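Local structure of paenibacillus xanthan lyase (Paenibacillus, 6F2P) at residues Q42-S47 and L77-L82; L82-Y87 and A96-I101. The protein probably removes terminal mannosyl residues from xanthan side chains by elimination, as a polysaccharide lyase of family 8. One frame throughout, in Å; residues are numbered along the deposited sequence.

Contact 1 of 2, residues Q42-S47 and L77-L82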
# COMPACT_ATOMS: atom_id res chain seq x y z
N GLN A 42 6.81 29.46 40.32
CA GLN A 42 6.22 30.21 41.42
C GLN A 42 4.81 29.68 41.69
O GLN A 42 4.40 29.56 42.85
CB GLN A 42 6.18 31.71 41.14
CG GLN A 42 5.85 32.57 42.37
CD GLN A 42 6.86 32.38 43.51
OE1 GLN A 42 8.06 32.49 43.31
NE2 GLN A 42 6.36 32.10 44.71
N GLY A 43 4.10 29.33 40.63
CA GLY A 43 2.77 28.77 40.77
C GLY A 43 2.70 27.55 41.68
O GLY A 43 1.94 27.52 42.66
N TYR A 44 3.49 26.53 41.35
CA TYR A 44 3.45 25.28 42.10
C TYR A 44 4.11 25.43 43.45
O TYR A 44 3.80 24.68 44.38
CB TYR A 44 4.09 24.15 41.29
CG TYR A 44 3.28 23.77 40.07
CD1 TYR A 44 1.94 23.47 40.19
CD2 TYR A 44 3.85 23.73 38.80
CE1 TYR A 44 1.18 23.13 39.10
CE2 TYR A 44 3.10 23.39 37.70
CZ TYR A 44 1.76 23.10 37.85
OH TYR A 44 0.99 22.75 36.77
N TRP A 45 5.02 26.39 43.57
CA TRP A 45 5.66 26.67 44.85
C TRP A 45 4.60 27.25 45.79
O TRP A 45 4.51 26.89 46.97
CB TRP A 45 6.83 27.64 44.67
CG TRP A 45 7.72 27.73 45.87
CD1 TRP A 45 7.76 26.86 46.93
CD2 TRP A 45 8.72 28.73 46.13
NE1 TRP A 45 8.72 27.26 47.83
CE2 TRP A 45 9.32 28.40 47.37
CE3 TRP A 45 9.15 29.86 45.44
CZ2 TRP A 45 10.34 29.18 47.93
CZ3 TRP A 45 10.16 30.63 46.01
CH2 TRP A 45 10.74 30.29 47.24
N ASP A 46 3.79 28.15 45.24
CA ASP A 46 2.74 28.80 45.98
C ASP A 46 1.69 27.81 46.45
O ASP A 46 1.23 27.89 47.58
CB ASP A 46 2.09 29.90 45.13
CG ASP A 46 2.98 31.13 45.01
OD1 ASP A 46 3.97 31.23 45.77
OD2 ASP A 46 2.69 31.99 44.15
N SER A 47 1.32 26.86 45.60
CA SER A 47 0.27 25.91 45.95
C SER A 47 0.80 24.71 46.72
O SER A 47 0.04 23.85 47.12
CB SER A 47 -0.46 25.42 44.71
OG SER A 47 0.46 24.90 43.76
N LEU A 77 7.43 19.28 41.06
CA LEU A 77 8.80 19.39 41.55
C LEU A 77 9.81 19.70 40.44
O LEU A 77 10.70 20.53 40.61
CB LEU A 77 9.22 18.12 42.30
CG LEU A 77 8.58 17.95 43.68
CD1 LEU A 77 8.85 16.56 44.22
CD2 LEU A 77 9.09 19.01 44.65
N TYR A 78 9.67 19.03 39.30
CA TYR A 78 10.55 19.32 38.18
C TYR A 78 10.48 20.78 37.74
O TYR A 78 11.51 21.41 37.47
CB TYR A 78 10.27 18.41 36.99
CG TYR A 78 11.09 18.83 35.79
CD1 TYR A 78 12.45 18.55 35.73
CD2 TYR A 78 10.52 19.54 34.75
CE1 TYR A 78 13.21 18.95 34.65
CE2 TYR A 78 11.28 19.95 33.66
CZ TYR A 78 12.62 19.65 33.61
OH TYR A 78 13.38 20.04 32.53
N ASP A 79 9.26 21.32 37.64
CA ASP A 79 9.09 22.70 37.18
C ASP A 79 9.83 23.66 38.09
O ASP A 79 10.47 24.59 37.61
CB ASP A 79 7.61 23.09 37.10
CG ASP A 79 6.88 22.42 35.94
OD1 ASP A 79 7.56 21.98 34.99
OD2 ASP A 79 5.64 22.35 35.97
N MET A 80 9.75 23.41 39.40
CA MET A 80 10.41 24.24 40.40
C MET A 80 11.92 24.12 40.26
O MET A 80 12.64 25.13 40.22
CB MET A 80 9.96 23.85 41.81
CG MET A 80 8.47 24.07 42.05
SD MET A 80 7.82 23.22 43.51
CE MET A 80 8.71 24.04 44.83
N ALA A 81 12.39 22.88 40.19
CA ALA A 81 13.81 22.60 39.95
C ALA A 81 14.32 23.29 38.68
O ALA A 81 15.45 23.77 38.64
CB ALA A 81 14.03 21.09 39.88
N LEU A 82 13.47 23.35 37.66
CA LEU A 82 13.85 23.98 36.40
C LEU A 82 14.14 25.46 36.59
O LEU A 82 15.20 25.95 36.18
CB LEU A 82 12.76 23.79 35.34
CG LEU A 82 13.09 24.27 33.92
CD1 LEU A 82 14.35 23.61 33.36
CD2 LEU A 82 11.93 24.04 32.96
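Trp-45, whose indole meets the Met-80 methyl, has NE1 hydrogen-bonded to Asp-100 OD2 of helix 95-111, so its one polar atom is satisfied by a third helix while CD1 and CG of the pyrrole ring meet the methyl from helix 68-85 and the benzo side lies toward Leu-97. The indole CD1 lies 3.6 Å from Met-80 CE, and the methyl meets the five-membered ring obliquely, the two side chains crossing at about a right angle. CG of Trp-45 lies opposite its own backbone N (chi1 -167°), which swings the indole along the helix flank toward that methyl. Met-80 in turn bends at its last torsion, leaving SD 4.4 Å from Tyr-44 CB and sending CE on to the indole; the same side chain also packs on Trp-58, Leu-97 and Ile-101. One thioether thus bridges two consecutive residues of helix 28-46. The second patch is polar against aromatic. Asp-79 OD2 sits at the edge of the Tyr-44 ring, near its plane and 3.2 Å from CE2, with carboxylate and ring planes only 22° apart. The acid therefore faces the ring hydrogens rather than the pi cloud, while His-76 stacks on the Tyr-44 ring. On the far side of helix 28-46, Gln-42 NE2 donates to Asp-46 OD1 over 2.8 Å, tying one turn together. The axes of 42-46 and 77-82 approach to 8.8 Å and cross at -125°, in neighbouring rods of the N-terminal alpha-helical domain characteristic of family 8 polysaccharide lyases.

Contact 2 of 2, residues L82-Y87 and A96-I101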
# COMPACT_ATOMS: atom_id res chain seq x y z
N LEU A 82 13.47 23.35 37.66
CA LEU A 82 13.85 23.98 36.40
C LEU A 82 14.14 25.46 36.59
O LEU A 82 15.20 25.95 36.18
CB LEU A 82 12.76 23.79 35.34
CG LEU A 82 13.09 24.27 33.92
CD1 LEU A 82 14.35 23.61 33.36
CD2 LEU A 82 11.93 24.04 32.96
N ALA A 83 13.22 26.18 37.21
CA ALA A 83 13.44 27.61 37.46
C ALA A 83 14.64 27.79 38.38
O ALA A 83 15.43 28.71 38.20
CB ALA A 83 12.20 28.26 38.06
N TYR A 84 14.75 26.90 39.36
CA TYR A 84 15.87 26.95 40.29
C TYR A 84 17.21 26.98 39.57
O TYR A 84 18.14 27.66 40.02
CB TYR A 84 15.83 25.78 41.26
CG TYR A 84 17.03 25.76 42.17
CD1 TYR A 84 17.15 26.69 43.20
CD2 TYR A 84 18.06 24.84 41.99
CE1 TYR A 84 18.25 26.69 44.03
CE2 TYR A 84 19.16 24.84 42.82
CZ TYR A 84 19.25 25.77 43.84
OH TYR A 84 20.34 25.78 44.67
N THR A 85 17.30 26.26 38.45
CA THR A 85 18.57 26.10 37.75
C THR A 85 18.64 26.84 36.42
O THR A 85 19.61 26.71 35.69
CB THR A 85 18.85 24.62 37.45
OG1 THR A 85 17.80 24.09 36.65
CG2 THR A 85 18.92 23.82 38.73
N THR A 86 17.61 27.62 36.11
CA THR A 86 17.55 28.31 34.83
C THR A 86 18.28 29.65 34.87
O THR A 86 17.91 30.56 35.62
CB THR A 86 16.10 28.50 34.34
OG1 THR A 86 15.51 27.23 34.05
CG2 THR A 86 16.05 29.36 33.08
N TYR A 87 19.33 29.74 34.06
CA TYR A 87 20.05 30.99 33.89
C TYR A 87 19.09 32.08 33.44
O TYR A 87 18.43 31.94 32.41
CB TYR A 87 21.13 30.82 32.83
CG TYR A 87 21.88 32.09 32.56
CD1 TYR A 87 22.80 32.58 33.47
CD2 TYR A 87 21.67 32.81 31.39
CE1 TYR A 87 23.49 33.75 33.23
CE2 TYR A 87 22.37 33.98 31.14
CZ TYR A 87 23.27 34.44 32.07
OH TYR A 87 23.96 35.60 31.83
N ALA A 96 15.40 29.05 49.50
CA ALA A 96 14.15 28.56 50.06
C ALA A 96 13.49 27.59 49.08
O ALA A 96 12.99 26.55 49.48
CB ALA A 96 13.23 29.71 50.38
N LEU A 97 13.52 27.96 47.80
CA LEU A 97 13.05 27.09 46.72
C LEU A 97 13.78 25.75 46.75
O LEU A 97 13.15 24.69 46.77
CB LEU A 97 13.25 27.76 45.36
CG LEU A 97 12.69 27.05 44.13
CD1 LEU A 97 11.24 26.72 44.37
CD2 LEU A 97 12.86 27.93 42.89
N LYS A 98 15.11 25.81 46.76
CA LYS A 98 15.96 24.63 46.88
C LYS A 98 15.51 23.73 48.03
O LYS A 98 15.29 22.53 47.84
CB LYS A 98 17.43 25.04 47.07
CG LYS A 98 18.38 23.89 47.41
CD LYS A 98 19.83 24.38 47.52
CE LYS A 98 20.42 24.13 48.91
NZ LYS A 98 21.19 22.85 49.01
N ALA A 99 15.36 24.32 49.21
CA ALA A 99 14.99 23.56 50.40
C ALA A 99 13.63 22.89 50.23
O ALA A 99 13.45 21.75 50.64
CB ALA A 99 14.99 24.46 51.63
N ASP A 100 12.69 23.60 49.62
CA ASP A 100 11.35 23.06 49.44
C ASP A 100 11.32 21.93 48.42
O ASP A 100 10.61 20.93 48.59
CB ASP A 100 10.35 24.16 49.09
CG ASP A 100 9.88 24.93 50.31
OD1 ASP A 100 9.93 24.36 51.42
OD2 ASP A 100 9.47 26.11 50.17
N ILE A 101 12.12 22.08 47.36
CA ILE A 101 12.28 21.03 46.38
C ILE A 101 12.82 19.77 47.04
O ILE A 101 12.25 18.69 46.91
CB ILE A 101 13.21 21.44 45.26
CG1 ILE A 101 12.58 22.58 44.46
CG2 ILE A 101 13.48 20.28 44.34
CD1 ILE A 101 13.52 23.22 43.49
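Apolar contacts gather at the root of Tyr-84, where its CB lies 4.0 Å from Leu-97 CD2 and 4.1 Å from Ile-101 CD1. The two methyls come from residues one helical turn apart on helix 95-111, and Leu-97 CD2 also sits at the edge of the Tyr-84 ring, near its plane. Ring-to-chain packing follows further out: Lys-98 CA lies over one face of the ring, and Lys-98 CB comes 3.6 Å from Tyr-84 CE1. With CG of Tyr-84 opposite its backbone N (chi1 176°), the ring extends alongside the lysine, both side chains pointing the same way, and the methylenes of Lys-98 run on past the phenol as far as OH. Helices 68-85 and 95-111 follow one another in the chain across a short loop, so this is a helical hairpin within the N-terminal alpha-helical domain, with Tyr-84 filling the space between its arms; Met-141 of helix 123-141 also touches the Tyr-84 side chain. An alanine here would keep the CB contacts but remove the ring, and would probably open a gap beside Lys-98, where the ring had lain, and free the lysine methylenes to shift. In charged contacts, Lys-98 NZ leads away to a salt bridge with Glu-144, a residue that the Tyr-84 side chain touches as well. Within 82-87, Leu-82 O accepts hydrogen bonds from Thr-85 N at 3.1 Å and from Thr-86 OG1, the two donors approaching opposite faces of the carbonyl plane; beyond it, backbone bonds join Tyr-84 to Gly-93 in the loop.

In the fold
Both contacts use helix 68-85 and share Leu-82, and their centres lie about 8 Å apart: contact 1 sets the helix against 28-46, contact 2 against 95-111. Contact 1 is only partly buried and mixes a thioether, an indole and a carboxylate at a ring edge; contact 2 is the more buried, and apart from the lysine chain along a phenol it is aliphatic. They also join directly, making a three-helix cluster: Met-80 CE lies 3.7 Å from Leu-97 CD1, and Trp-45 packs against Leu-97. Along the chain they come in series, at one outlying end of a molecule whose beta domains lie farther on in sequence.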